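Local coordinates for N-acetylcysteine deacetylase (Bacillus subtilis, PDB 1YSJ), which probably hydrolyses N-acetylcysteine to cysteine and acetate with two divalent metal ions per subunit, in a pathway that lets the bacterium use S-(2-succino)cysteine as sulfur source, at residues 199-204 and 278-283; 314-319 and 351-356; 29-34 and 381-386; 185-190 and 362-367; 81-86 and 143-148. The protein carries 1 engineered substitution. All blocks are in the same frame, centred on the assembly; numbering follows the deposited sequence.

Overall arrangement
Interaction 3 opens first, at 29-34, and closes last, at 381-386, so the other four contacts nest inside it. Interaction 5 closes a short loop early and ties strand 79-84 to the start of strand 148-154. Interaction 4 opens at 185-190 and closes at 362-367. Within it lie interactions 1 and 2, one after the other, and no loops cross. These two belong where the dimerisation domain joins the catalytic domain. They share the antiparallel sheet and touch each other, and both touch interaction 4. Interaction 4 also meets interaction 3, where Asp381 N lies 2.8 Å from Thr367 O. Interaction 5 stands apart, touching none of the others.

Interaction 1. Residues 199-204 and 278-283; sequences LMASVD and RTFQKE
Thr279 O is gripped by two groups of 199-204. Ser202 N donates to it at 2.9 Å in a fairly straight bond (160° at the hydrogen) that lies in the carbonyl plane. Ala201 CA adds a CA-H...O contact to the same Thr279 O at 3.3 Å. The hydroxyls of Ser202 and Thr279 also meet, with Ser202 OG 2.6 Å from Thr279 OG1. Both hydroxyls sit between their own backbone N and carbonyl carbon (chi1 60° and 76°), which brings the two oxygens together beside the backbone bond. One residue back, Arg278 CA makes a CA-H...O contact of 3.2 Å with Ser202 O. One residue on, the Phe280 ring lies under Ala201. Ala201 CB stands over one face, 4.1 Å from the ring centroid, a CH-pi contact. Leu199 O lies at the edge of the same ring. Met200 O is hydrogen-bonded to Ser317 OG of the adjacent strand 306-320, and the selenomethionine side chain of Met200 lies about 7 Å from a nickel ion. The contact joins the break in strand 197-211 to the end of strand 270-278 and the turn that leads into helix 282-302, in the M20 dimerisation domain close to its junction with the catalytic domain.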
# COMPACT_ATOMS: atom_id res chain seq x y z
N LEU A 199 25.41 -21.25 -8.83
CA LEU A 199 24.50 -22.31 -8.39
C LEU A 199 23.21 -21.73 -7.82
O LEU A 199 22.12 -22.22 -8.11
CB LEU A 199 25.19 -23.20 -7.34
CG LEU A 199 24.38 -24.37 -6.75
CD1 LEU A 199 24.09 -25.43 -7.80
CD2 LEU A 199 25.10 -24.98 -5.57
N MSE A 200 23.35 -20.68 -7.01
CA MSE A 200 22.21 -20.05 -6.35
C MSE A 200 22.24 -18.55 -6.57
O MSE A 200 23.31 -17.95 -6.62
CB MSE A 200 22.20 -20.37 -4.86
CG MSE A 200 22.23 -21.85 -4.55
SE MSE A 200 22.07 -22.23 -2.66
CE MSE A 200 20.16 -21.81 -2.43
N ALA A 201 21.06 -17.96 -6.70
CA ALA A 201 20.93 -16.56 -7.09
C ALA A 201 21.43 -15.59 -6.03
O ALA A 201 21.42 -15.88 -4.83
CB ALA A 201 19.47 -16.26 -7.44
N SER A 202 21.88 -14.42 -6.49
CA SER A 202 22.10 -13.28 -5.63
C SER A 202 20.74 -12.76 -5.19
O SER A 202 19.76 -12.89 -5.91
CB SER A 202 22.87 -12.20 -6.37
OG SER A 202 22.15 -11.76 -7.51
N VAL A 203 20.67 -12.19 -3.99
CA VAL A 203 19.43 -11.59 -3.53
C VAL A 203 19.73 -10.16 -3.09
O VAL A 203 20.67 -9.93 -2.34
CB VAL A 203 18.75 -12.38 -2.37
CG1 VAL A 203 17.40 -11.76 -2.02
CG2 VAL A 203 18.57 -13.85 -2.74
N ASP A 204 18.94 -9.23 -3.60
CA ASP A 204 19.11 -7.82 -3.29
C ASP A 204 17.76 -7.16 -3.13
O ASP A 204 16.81 -7.49 -3.84
CB ASP A 204 19.92 -7.11 -4.37
CG ASP A 204 21.35 -7.61 -4.44
OD1 ASP A 204 21.83 -7.92 -5.55
OD2 ASP A 204 22.01 -7.71 -3.38
N ARG A 278 17.04 -10.85 -8.35
CA ARG A 278 17.80 -12.09 -8.33
C ARG A 278 18.55 -12.28 -9.64
O ARG A 278 17.95 -12.28 -10.72
CB ARG A 278 16.89 -13.28 -8.02
CG ARG A 278 16.28 -13.20 -6.63
CD ARG A 278 15.32 -14.34 -6.34
NE ARG A 278 14.69 -14.15 -5.04
CZ ARG A 278 14.00 -15.09 -4.38
NH1 ARG A 278 13.47 -14.81 -3.20
NH2 ARG A 278 13.86 -16.31 -4.89
N THR A 279 19.87 -12.41 -9.54
CA THR A 279 20.74 -12.62 -10.70
C THR A 279 21.63 -13.84 -10.48
O THR A 279 21.76 -14.32 -9.36
CB THR A 279 21.66 -11.40 -10.96
OG1 THR A 279 22.73 -11.40 -10.01
CG2 THR A 279 20.90 -10.08 -10.88
N PHE A 280 22.24 -14.32 -11.56
CA PHE A 280 23.20 -15.43 -11.47
C PHE A 280 24.62 -15.02 -11.85
O PHE A 280 25.58 -15.66 -11.42
CB PHE A 280 22.72 -16.64 -12.28
CG PHE A 280 21.59 -17.38 -11.62
CD1 PHE A 280 21.84 -18.32 -10.62
CD2 PHE A 280 20.26 -17.13 -11.99
CE1 PHE A 280 20.80 -19.00 -10.00
CE2 PHE A 280 19.21 -17.82 -11.37
CZ PHE A 280 19.48 -18.75 -10.37
N GLN A 281 24.76 -13.96 -12.64
CA GLN A 281 26.09 -13.44 -12.96
C GLN A 281 26.40 -12.12 -12.25
O GLN A 281 25.50 -11.33 -11.95
CB GLN A 281 26.33 -13.36 -14.47
CG GLN A 281 26.48 -14.74 -15.17
CD GLN A 281 27.63 -15.62 -14.63
OE1 GLN A 281 28.31 -15.27 -13.66
NE2 GLN A 281 27.82 -16.77 -15.26
N LYS A 282 27.69 -11.89 -12.00
CA LYS A 282 28.17 -10.77 -11.18
C LYS A 282 27.89 -9.41 -11.83
O LYS A 282 27.52 -8.46 -11.14
CB LYS A 282 29.67 -10.90 -10.89
CG LYS A 282 30.10 -12.26 -10.33
CD LYS A 282 29.56 -12.49 -8.92
CE LYS A 282 29.73 -13.95 -8.49
NZ LYS A 282 29.03 -14.24 -7.21
N GLU A 283 28.07 -9.35 -13.14
CA GLU A 283 27.85 -8.12 -13.91
C GLU A 283 26.37 -7.75 -14.00
O GLU A 283 26.00 -6.58 -13.87
CB GLU A 283 28.49 -8.20 -15.30
CG GLU A 283 28.41 -9.57 -15.99
CD GLU A 283 29.45 -10.56 -15.47
OE1 GLU A 283 30.66 -10.24 -15.47
OE2 GLU A 283 29.06 -11.68 -15.08

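Interaction 2. Residues 314-319 and 351-356; sequences YLPSVQ and FALYQE
The break at Pro316 and Ser317 in strand 306-320, an outer strand of the dimerisation-domain sheet within this chain, rests on the short helix 351-355. Ala352 points its methyl into the break. Its CB lies 3.3 Å from Pro316 O, and Val318 CG2 closes on the same CB at 3.7 Å. Val318 has CG2 beside its own backbone N (chi1 172° for CG1), and this turns that branch to the helix. A water links the two backbones. It donates to Ser317 O at 2.7 Å and to Ala352 O, also at 2.7 Å. The ring of Pro316 crosses two side chains at about a right angle. Its CD meets Leu353 CD2 at 3.8 Å, and its CG lies 3.7 Å from Glu356 CD. Gln355 reaches along the backbone of Val318 and Gln319, but the way its amide is turned is doubtful. Ser317 OG points elsewhere and bonds to Met200 O. Tyr314 and Leu315 form a classic beta bulge opposite Val203 of strand 197-211. The Tyr314 ring meets Trp264 of the second subunit edge-to-face. On the far side of the helix, Tyr354 packs on helix 162-168 of the catalytic domain.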
# COMPACT_ATOMS: atom_id res chain seq x y z
N TYR A 314 21.93 -7.78 -0.20
CA TYR A 314 21.59 -8.80 0.78
C TYR A 314 22.55 -9.98 0.64
O TYR A 314 23.31 -10.28 1.56
CB TYR A 314 20.12 -9.21 0.59
CG TYR A 314 19.54 -10.17 1.61
CD1 TYR A 314 19.28 -9.77 2.92
CD2 TYR A 314 19.21 -11.47 1.25
CE1 TYR A 314 18.73 -10.65 3.85
CE2 TYR A 314 18.66 -12.37 2.16
CZ TYR A 314 18.42 -11.95 3.46
OH TYR A 314 17.87 -12.84 4.36
N LEU A 315 22.54 -10.63 -0.53
CA LEU A 315 23.41 -11.77 -0.80
C LEU A 315 23.99 -11.79 -2.21
O LEU A 315 23.26 -11.60 -3.19
CB LEU A 315 22.67 -13.09 -0.55
CG LEU A 315 22.34 -13.53 0.88
CD1 LEU A 315 21.55 -14.82 0.86
CD2 LEU A 315 23.60 -13.69 1.74
N PRO A 316 25.32 -12.02 -2.33
CA PRO A 316 25.90 -12.39 -3.62
C PRO A 316 25.45 -13.80 -4.04
O PRO A 316 24.86 -14.53 -3.23
CB PRO A 316 27.41 -12.39 -3.35
CG PRO A 316 27.52 -12.61 -1.88
CD PRO A 316 26.35 -11.91 -1.28
N SER A 317 25.72 -14.16 -5.28
CA SER A 317 25.41 -15.49 -5.78
C SER A 317 26.39 -16.55 -5.27
O SER A 317 27.59 -16.27 -5.11
CB SER A 317 25.42 -15.47 -7.31
OG SER A 317 25.01 -16.71 -7.83
N VAL A 318 25.89 -17.76 -5.02
CA VAL A 318 26.75 -18.91 -4.71
C VAL A 318 27.51 -19.30 -5.98
O VAL A 318 26.91 -19.81 -6.94
CB VAL A 318 25.97 -20.12 -4.11
CG1 VAL A 318 26.88 -21.35 -3.98
CG2 VAL A 318 25.37 -19.76 -2.75
N GLN A 319 28.81 -19.04 -5.98
CA GLN A 319 29.67 -19.27 -7.14
C GLN A 319 30.70 -20.36 -6.83
O GLN A 319 31.55 -20.18 -5.95
CB GLN A 319 30.38 -17.96 -7.52
CG GLN A 319 31.18 -18.01 -8.82
CD GLN A 319 30.36 -17.60 -10.03
OE1 GLN A 319 29.28 -17.03 -9.91
NE2 GLN A 319 30.89 -17.89 -11.22
N PHE A 351 26.34 -18.84 2.49
CA PHE A 351 27.59 -19.49 2.12
C PHE A 351 28.32 -18.70 1.03
O PHE A 351 29.55 -18.72 0.96
CB PHE A 351 27.33 -20.94 1.66
CG PHE A 351 28.58 -21.72 1.34
CD1 PHE A 351 29.28 -22.37 2.35
CD2 PHE A 351 29.05 -21.80 0.03
CE1 PHE A 351 30.44 -23.09 2.06
CE2 PHE A 351 30.22 -22.52 -0.26
CZ PHE A 351 30.91 -23.17 0.75
N ALA A 352 27.54 -18.00 0.20
CA ALA A 352 28.08 -17.15 -0.88
C ALA A 352 29.01 -16.06 -0.37
O ALA A 352 29.96 -15.67 -1.06
CB ALA A 352 26.94 -16.54 -1.67
N LEU A 353 28.73 -15.56 0.83
CA LEU A 353 29.58 -14.56 1.49
C LEU A 353 31.00 -15.08 1.72
O LEU A 353 31.96 -14.32 1.58
CB LEU A 353 28.95 -14.10 2.80
CG LEU A 353 27.79 -13.09 2.75
CD1 LEU A 353 27.28 -12.85 4.15
CD2 LEU A 353 28.20 -11.77 2.09
N TYR A 354 31.13 -16.35 2.08
CA TYR A 354 32.44 -16.99 2.21
C TYR A 354 33.20 -16.98 0.89
O TYR A 354 34.39 -16.68 0.86
CB TYR A 354 32.32 -18.43 2.70
CG TYR A 354 31.68 -18.61 4.06
CD1 TYR A 354 30.59 -19.46 4.23
CD2 TYR A 354 32.17 -17.94 5.19
CE1 TYR A 354 30.01 -19.64 5.46
CE2 TYR A 354 31.59 -18.12 6.44
CZ TYR A 354 30.51 -18.97 6.57
OH TYR A 354 29.92 -19.16 7.79
N GLN A 355 32.50 -17.30 -0.19
CA GLN A 355 33.08 -17.41 -1.54
C GLN A 355 33.49 -16.07 -2.15
O GLN A 355 34.22 -16.04 -3.14
CB GLN A 355 32.11 -18.13 -2.48
CG GLN A 355 31.94 -19.61 -2.20
CD GLN A 355 30.74 -20.19 -2.91
OE1 GLN A 355 30.77 -21.33 -3.39
NE2 GLN A 355 29.66 -19.42 -2.99
N GLU A 356 33.02 -14.97 -1.57
CA GLU A 356 33.49 -13.64 -1.96
C GLU A 356 34.93 -13.42 -1.52
O GLU A 356 35.64 -12.59 -2.08
CB GLU A 356 32.61 -12.55 -1.33
CG GLU A 356 31.32 -12.25 -2.06
CD GLU A 356 30.74 -10.89 -1.70
OE1 GLU A 356 30.41 -10.12 -2.63
OE2 GLU A 356 30.63 -10.58 -0.50
O HOH W 1 29.87 -15.76 -3.75

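Interaction 3. Residues 29-34 and 381-386; sequences AFHTRL and DEEALT
The imidazole of His31 meets three groups from the turn that leads into helix 384-402 and its first residues, each differently. Thr386 OG1 stands over one face, 3.2 Å above the ring plane and shifted toward the rim. Glu382 O lies in the ring plane at the edge, 3.2 Å from His31 CE1. The Glu383 carboxylate is nearly parallel to the ring, with the two planes 11° apart, and its OE1 is 3.5 Å from His31 NE2. This oxygen lies off the ring plane, on the same side as Thr386 OG1. His31 reaches this place because CG is anti to the backbone N (chi1 -175°), which carries the ring across to the other helix. One turn on, Leu34 points at Leu385. Its CD1 is 3.6 Å from Leu385 O, and Leu385 CD1 returns to Leu34 O at 3.9 Å. A type I turn runs from Asp381 to Ala384, and Asp381 OD1 accepts from Glu383 N at 3.3 Å, a capping bond at the turn. The contact joins the N-terminal helix 28-43 to the C-terminal helix of the catalytic domain. With an alanine in place of His31, a gap would probably open between the two helices, and Glu383 would be likely to turn more freely. Glu382 sends its own carboxylate back to Arg38 and Arg39 of helix 28-43. The Glu383 carboxylate might make a positive imidazole somewhat easier.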
# COMPACT_ATOMS: atom_id res chain seq x y z
N ALA A 29 26.46 -49.02 14.07
CA ALA A 29 26.62 -48.26 15.32
C ALA A 29 26.90 -46.78 15.06
O ALA A 29 26.36 -45.91 15.74
CB ALA A 29 27.72 -48.87 16.18
N PHE A 30 27.75 -46.51 14.07
CA PHE A 30 28.08 -45.14 13.68
C PHE A 30 26.91 -44.44 13.00
O PHE A 30 26.69 -43.25 13.22
CB PHE A 30 29.33 -45.09 12.79
CG PHE A 30 29.75 -43.70 12.40
CD1 PHE A 30 30.37 -42.86 13.33
CD2 PHE A 30 29.53 -43.22 11.11
CE1 PHE A 30 30.76 -41.56 12.98
CE2 PHE A 30 29.92 -41.92 10.75
CZ PHE A 30 30.53 -41.09 11.68
N HIS A 31 26.17 -45.18 12.18
CA HIS A 31 25.01 -44.62 11.47
C HIS A 31 23.88 -44.23 12.44
O HIS A 31 23.36 -43.12 12.36
CB HIS A 31 24.51 -45.58 10.38
CG HIS A 31 23.39 -45.02 9.55
ND1 HIS A 31 23.34 -43.69 9.16
CD2 HIS A 31 22.30 -45.61 9.01
CE1 HIS A 31 22.26 -43.49 8.43
NE2 HIS A 31 21.61 -44.64 8.32
N THR A 32 23.53 -45.15 13.35
CA THR A 32 22.55 -44.89 14.41
C THR A 32 22.94 -43.67 15.25
O THR A 32 22.08 -42.88 15.66
CB THR A 32 22.38 -46.13 15.32
OG1 THR A 32 21.89 -47.23 14.54
CG2 THR A 32 21.40 -45.87 16.46
N ARG A 33 24.24 -43.52 15.49
CA ARG A 33 24.79 -42.37 16.20
C ARG A 33 24.56 -41.06 15.43
O ARG A 33 24.34 -40.01 16.04
CB ARG A 33 26.28 -42.58 16.46
CG ARG A 33 26.93 -41.53 17.34
CD ARG A 33 28.41 -41.81 17.51
NE ARG A 33 29.01 -40.90 18.49
CZ ARG A 33 30.26 -40.99 18.93
NH1 ARG A 33 31.07 -41.95 18.49
NH2 ARG A 33 30.70 -40.11 19.82
N LEU A 34 24.60 -41.14 14.10
CA LEU A 34 24.31 -39.98 13.25
C LEU A 34 22.81 -39.67 13.23
O LEU A 34 22.42 -38.51 13.30
CB LEU A 34 24.79 -40.23 11.82
CG LEU A 34 26.29 -40.35 11.53
CD1 LEU A 34 26.51 -40.63 10.06
CD2 LEU A 34 27.02 -39.08 11.94
N ASP A 381 15.41 -38.51 3.72
CA ASP A 381 15.77 -39.91 3.96
C ASP A 381 17.10 -39.92 4.71
O ASP A 381 18.10 -39.41 4.21
CB ASP A 381 15.89 -40.66 2.63
CG ASP A 381 15.80 -42.17 2.79
OD1 ASP A 381 16.41 -42.74 3.72
OD2 ASP A 381 15.13 -42.81 1.94
N GLU A 382 17.10 -40.50 5.91
CA GLU A 382 18.26 -40.46 6.80
C GLU A 382 19.44 -41.32 6.34
O GLU A 382 20.52 -41.27 6.93
CB GLU A 382 17.85 -40.80 8.24
CG GLU A 382 17.04 -39.70 8.93
CD GLU A 382 16.28 -40.18 10.15
OE1 GLU A 382 15.83 -41.35 10.17
OE2 GLU A 382 16.10 -39.38 11.09
N GLU A 383 19.24 -42.11 5.29
CA GLU A 383 20.33 -42.87 4.68
C GLU A 383 21.39 -41.93 4.08
O GLU A 383 22.56 -42.32 3.95
CB GLU A 383 19.81 -43.83 3.61
CG GLU A 383 18.84 -44.91 4.12
CD GLU A 383 19.53 -46.09 4.81
OE1 GLU A 383 20.70 -45.96 5.25
OE2 GLU A 383 18.89 -47.16 4.91
N ALA A 384 20.98 -40.71 3.74
CA ALA A 384 21.89 -39.68 3.22
C ALA A 384 22.93 -39.23 4.24
O ALA A 384 23.93 -38.60 3.87
CB ALA A 384 21.09 -38.49 2.70
N LEU A 385 22.70 -39.54 5.51
CA LEU A 385 23.63 -39.21 6.59
C LEU A 385 24.96 -39.95 6.44
O LEU A 385 26.02 -39.39 6.72
CB LEU A 385 23.01 -39.52 7.95
CG LEU A 385 22.03 -38.49 8.52
CD1 LEU A 385 21.16 -39.12 9.61
CD2 LEU A 385 22.76 -37.25 9.04
N THR A 386 24.89 -41.20 6.01
CA THR A 386 26.09 -41.96 5.65
C THR A 386 26.76 -41.32 4.43
O THR A 386 27.95 -40.99 4.47
CB THR A 386 25.75 -43.44 5.38
OG1 THR A 386 25.12 -43.99 6.55
CG2 THR A 386 26.99 -44.26 5.05

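Interaction 4. Residues 185-190 and 362-367; sequences PDLPVG and FVWMGT
Leu187 lies across Gly366, where the loop joining strands 175-184 and 191-194 passes over the end of strand 360-366. That strand runs between the other two in the mixed sheet of the catalytic domain, so the loop must cross it. Leu187, Thr367 and Gly366 bury the most surface here. Leu187 CB sits 3.6 Å from Gly366 CA. Its CG is anti to the carbonyl carbon (chi1 -70°), which carries CD1 along the strand to 3.8 Å from Trp364 CB. The two side chains meet at about a right angle. Gly366 comes close because it has no side chain. A CB there would run into Pro188 O, which instead takes a CA-H...O contact from Gly366 CA at 3.4 Å (150° at the hydrogen). Thr367 turns its hydroxyl back to the loop, with OG1 between its backbone N and carbonyl carbon (chi1 51°) and 3.6 Å from Pro185 CA. Val189 CG2 packs on the backbone of the same threonine. The indole of Trp364 continues away from the loop. Its NE1 bonds to Glu343 O, and the side chain touches His182, a nickel ligand, so Trp364 lies in the second shell of the metal site. At the other end of the loop one water closes the contact, accepting from Gly190 N at 3.1 Å and donating to Gly366 O at 2.7 Å.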
# COMPACT_ATOMS: atom_id res chain seq x y z
N PRO A 185 15.88 -32.36 -1.83
CA PRO A 185 14.80 -33.36 -1.72
C PRO A 185 14.45 -34.08 -3.03
O PRO A 185 13.99 -35.22 -2.99
CB PRO A 185 13.60 -32.55 -1.20
CG PRO A 185 13.95 -31.11 -1.44
CD PRO A 185 15.44 -31.03 -1.36
N ASP A 186 14.67 -33.41 -4.16
CA ASP A 186 14.31 -33.96 -5.47
C ASP A 186 15.36 -34.92 -6.05
O ASP A 186 15.12 -35.57 -7.06
CB ASP A 186 14.01 -32.84 -6.47
CG ASP A 186 15.10 -31.78 -6.52
OD1 ASP A 186 15.79 -31.68 -7.55
OD2 ASP A 186 15.27 -31.06 -5.51
N LEU A 187 16.52 -34.99 -5.39
CA LEU A 187 17.58 -35.91 -5.81
C LEU A 187 17.58 -37.17 -4.94
O LEU A 187 17.19 -37.12 -3.78
CB LEU A 187 18.95 -35.21 -5.75
CG LEU A 187 19.25 -34.12 -6.77
CD1 LEU A 187 20.61 -33.51 -6.50
CD2 LEU A 187 19.17 -34.64 -8.21
N PRO A 188 18.02 -38.31 -5.51
CA PRO A 188 17.99 -39.54 -4.72
C PRO A 188 19.19 -39.68 -3.77
O PRO A 188 20.21 -39.01 -3.96
CB PRO A 188 18.01 -40.64 -5.78
CG PRO A 188 18.72 -40.04 -6.95
CD PRO A 188 18.54 -38.54 -6.87
N VAL A 189 19.05 -40.54 -2.77
CA VAL A 189 20.13 -40.86 -1.83
C VAL A 189 21.30 -41.50 -2.58
O VAL A 189 21.11 -42.41 -3.39
CB VAL A 189 19.63 -41.81 -0.70
CG1 VAL A 189 20.78 -42.25 0.21
CG2 VAL A 189 18.54 -41.13 0.11
N GLY A 190 22.51 -41.02 -2.30
CA GLY A 190 23.72 -41.50 -2.95
C GLY A 190 24.16 -40.60 -4.10
O GLY A 190 25.18 -40.85 -4.73
N PHE A 362 30.10 -25.64 -3.27
CA PHE A 362 28.86 -25.96 -2.60
C PHE A 362 28.09 -26.98 -3.43
O PHE A 362 27.86 -26.77 -4.62
CB PHE A 362 28.04 -24.67 -2.44
CG PHE A 362 26.90 -24.77 -1.47
CD1 PHE A 362 27.13 -24.69 -0.09
CD2 PHE A 362 25.59 -24.90 -1.92
CE1 PHE A 362 26.07 -24.76 0.81
CE2 PHE A 362 24.52 -24.97 -1.03
CZ PHE A 362 24.76 -24.90 0.34
N VAL A 363 27.70 -28.09 -2.81
CA VAL A 363 27.03 -29.17 -3.54
C VAL A 363 25.60 -29.47 -3.05
O VAL A 363 25.26 -29.17 -1.90
CB VAL A 363 27.85 -30.49 -3.51
CG1 VAL A 363 29.18 -30.31 -4.22
CG2 VAL A 363 28.06 -30.99 -2.08
N TRP A 364 24.79 -30.04 -3.94
CA TRP A 364 23.50 -30.60 -3.55
C TRP A 364 23.71 -32.00 -2.98
O TRP A 364 24.41 -32.82 -3.57
CB TRP A 364 22.54 -30.71 -4.74
CG TRP A 364 22.13 -29.42 -5.43
CD1 TRP A 364 21.93 -29.24 -6.77
CD2 TRP A 364 21.83 -28.14 -4.82
NE1 TRP A 364 21.54 -27.95 -7.04
CE2 TRP A 364 21.47 -27.25 -5.86
CE3 TRP A 364 21.83 -27.67 -3.50
CZ2 TRP A 364 21.12 -25.92 -5.62
CZ3 TRP A 364 21.48 -26.34 -3.26
CH2 TRP A 364 21.14 -25.48 -4.32
N MSE A 365 23.10 -32.27 -1.83
CA MSE A 365 23.09 -33.61 -1.26
C MSE A 365 21.70 -34.23 -1.46
O MSE A 365 20.72 -33.78 -0.86
CB MSE A 365 23.46 -33.56 0.22
CG MSE A 365 23.69 -34.93 0.89
SE MSE A 365 25.09 -36.03 0.05
CE MSE A 365 26.63 -34.76 0.13
N GLY A 366 21.62 -35.24 -2.31
CA GLY A 366 20.36 -35.96 -2.54
C GLY A 366 19.82 -36.54 -1.26
O GLY A 366 20.55 -37.20 -0.52
N THR A 367 18.54 -36.30 -0.97
CA THR A 367 17.93 -36.79 0.26
C THR A 367 16.57 -37.46 0.06
O THR A 367 15.92 -37.83 1.03
CB THR A 367 17.78 -35.69 1.34
OG1 THR A 367 17.14 -34.53 0.78
CG2 THR A 367 19.14 -35.29 1.92
O HOH W 2 22.98 -38.13 -1.37

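Interaction 5. Residues 81-86 and 143-148; sequences AEIKGR and AELKGT
Gly85 N donates to Gly147 O at 2.7 Å, almost in line with the C=O bond. Beside it Gly85 CA makes a CA-H...O contact of 3.4 Å with Leu145 O. A side chain on Gly85 would clash with both carbonyls. Thr148 packs on Glu82, with its CG2 3.4 Å from Glu82 CG. This methyl is anti to the backbone N of Thr148, which leaves OG1 alongside Lys84, 4.0 Å from Lys84 CB. On the face of the strand away from Glu82 and Lys84, Ile83 CG2 meets Leu145 CD1 at 3.8 Å. Lys84 and Thr148 form an antiparallel, non-hydrogen-bonded pair, the end of the pairing between strands 79-84 and 148-154 in the mixed sheet of the catalytic domain. An inverse gamma turn centred on Lys146 leads into Gly147, whose backbone angles by themselves call for glycine. Lys84 bends back along its own strand, and its NZ forms a salt bridge of 2.8 Å with Glu82 OE2. The other oxygen, Glu82 OE1, pairs with Arg150. Replacing Glu82 by a leucine would probably leave Lys84 and Arg150 without their shared negative mate. Further out, Ile83 rests on Ala135 of helix 124-139. Leu145 reaches Leu138 of that helix, and Val397 and Leu400 of helix 384-402.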
# COMPACT_ATOMS: atom_id res chain seq x y z
N ALA A 81 35.36 -26.04 15.13
CA ALA A 81 36.21 -27.15 15.51
C ALA A 81 37.34 -27.30 14.49
O ALA A 81 37.28 -26.72 13.41
CB ALA A 81 35.39 -28.44 15.63
N GLU A 82 38.36 -28.08 14.85
CA GLU A 82 39.54 -28.21 14.01
C GLU A 82 40.17 -29.59 14.16
O GLU A 82 40.34 -30.09 15.27
CB GLU A 82 40.55 -27.11 14.36
CG GLU A 82 41.80 -27.06 13.49
CD GLU A 82 42.58 -25.75 13.65
OE1 GLU A 82 42.10 -24.71 13.14
OE2 GLU A 82 43.67 -25.77 14.25
N ILE A 83 40.51 -30.20 13.02
CA ILE A 83 41.27 -31.46 13.00
C ILE A 83 42.54 -31.27 12.17
O ILE A 83 42.48 -30.99 10.97
CB ILE A 83 40.43 -32.65 12.46
CG1 ILE A 83 39.31 -32.99 13.46
CG2 ILE A 83 41.31 -33.88 12.22
CD1 ILE A 83 38.20 -33.82 12.89
N LYS A 84 43.68 -31.42 12.84
CA LYS A 84 44.98 -31.26 12.20
C LYS A 84 45.51 -32.60 11.72
O LYS A 84 45.41 -33.61 12.42
CB LYS A 84 45.99 -30.62 13.17
CG LYS A 84 45.47 -29.38 13.88
CD LYS A 84 46.45 -28.89 14.94
CE LYS A 84 47.24 -27.69 14.46
NZ LYS A 84 46.37 -26.48 14.41
N GLY A 85 46.07 -32.61 10.52
CA GLY A 85 46.80 -33.76 10.01
C GLY A 85 48.16 -33.85 10.69
O GLY A 85 48.47 -33.05 11.57
N ARG A 86 48.97 -34.82 10.27
CA ARG A 86 50.29 -35.03 10.88
C ARG A 86 51.40 -34.30 10.12
O ARG A 86 52.58 -34.37 10.49
CB ARG A 86 50.57 -36.52 11.04
CG ARG A 86 49.48 -37.29 11.81
CD ARG A 86 49.17 -36.67 13.19
NE ARG A 86 50.23 -36.93 14.17
CZ ARG A 86 50.28 -36.39 15.38
NH1 ARG A 86 49.34 -35.55 15.80
NH2 ARG A 86 51.29 -36.69 16.19
N ALA A 143 46.40 -39.11 9.71
CA ALA A 143 47.61 -39.42 8.93
C ALA A 143 47.41 -39.19 7.42
O ALA A 143 48.38 -38.96 6.69
CB ALA A 143 48.08 -40.84 9.20
N GLU A 144 46.16 -39.25 6.97
CA GLU A 144 45.82 -39.03 5.55
C GLU A 144 45.69 -37.54 5.20
O GLU A 144 45.77 -37.17 4.03
CB GLU A 144 44.52 -39.75 5.18
CG GLU A 144 44.62 -41.28 5.21
CD GLU A 144 43.34 -41.95 4.74
OE1 GLU A 144 42.74 -42.72 5.52
OE2 GLU A 144 42.92 -41.70 3.58
N LEU A 145 45.49 -36.70 6.21
CA LEU A 145 45.29 -35.27 5.99
C LEU A 145 46.61 -34.52 5.82
O LEU A 145 47.45 -34.49 6.73
CB LEU A 145 44.48 -34.64 7.13
CG LEU A 145 43.03 -35.09 7.34
CD1 LEU A 145 42.46 -34.45 8.60
CD2 LEU A 145 42.16 -34.77 6.13
N LYS A 146 46.78 -33.92 4.65
CA LYS A 146 47.95 -33.09 4.36
C LYS A 146 47.65 -31.63 4.74
O LYS A 146 47.74 -30.72 3.91
CB LYS A 146 48.38 -33.20 2.89
CG LYS A 146 48.46 -34.62 2.33
CD LYS A 146 49.59 -35.44 2.94
CE LYS A 146 50.06 -36.54 1.99
NZ LYS A 146 48.94 -37.41 1.51
N GLY A 147 47.28 -31.44 5.99
CA GLY A 147 46.95 -30.12 6.49
C GLY A 147 45.85 -30.18 7.52
O GLY A 147 45.78 -31.12 8.31
N THR A 148 44.98 -29.17 7.50
CA THR A 148 44.02 -28.97 8.57
C THR A 148 42.61 -28.74 8.03
O THR A 148 42.42 -28.01 7.05
CB THR A 148 44.46 -27.79 9.46
OG1 THR A 148 45.73 -28.10 10.05
CG2 THR A 148 43.45 -27.51 10.57
O HOH W 3 49.09 -36.19 7.84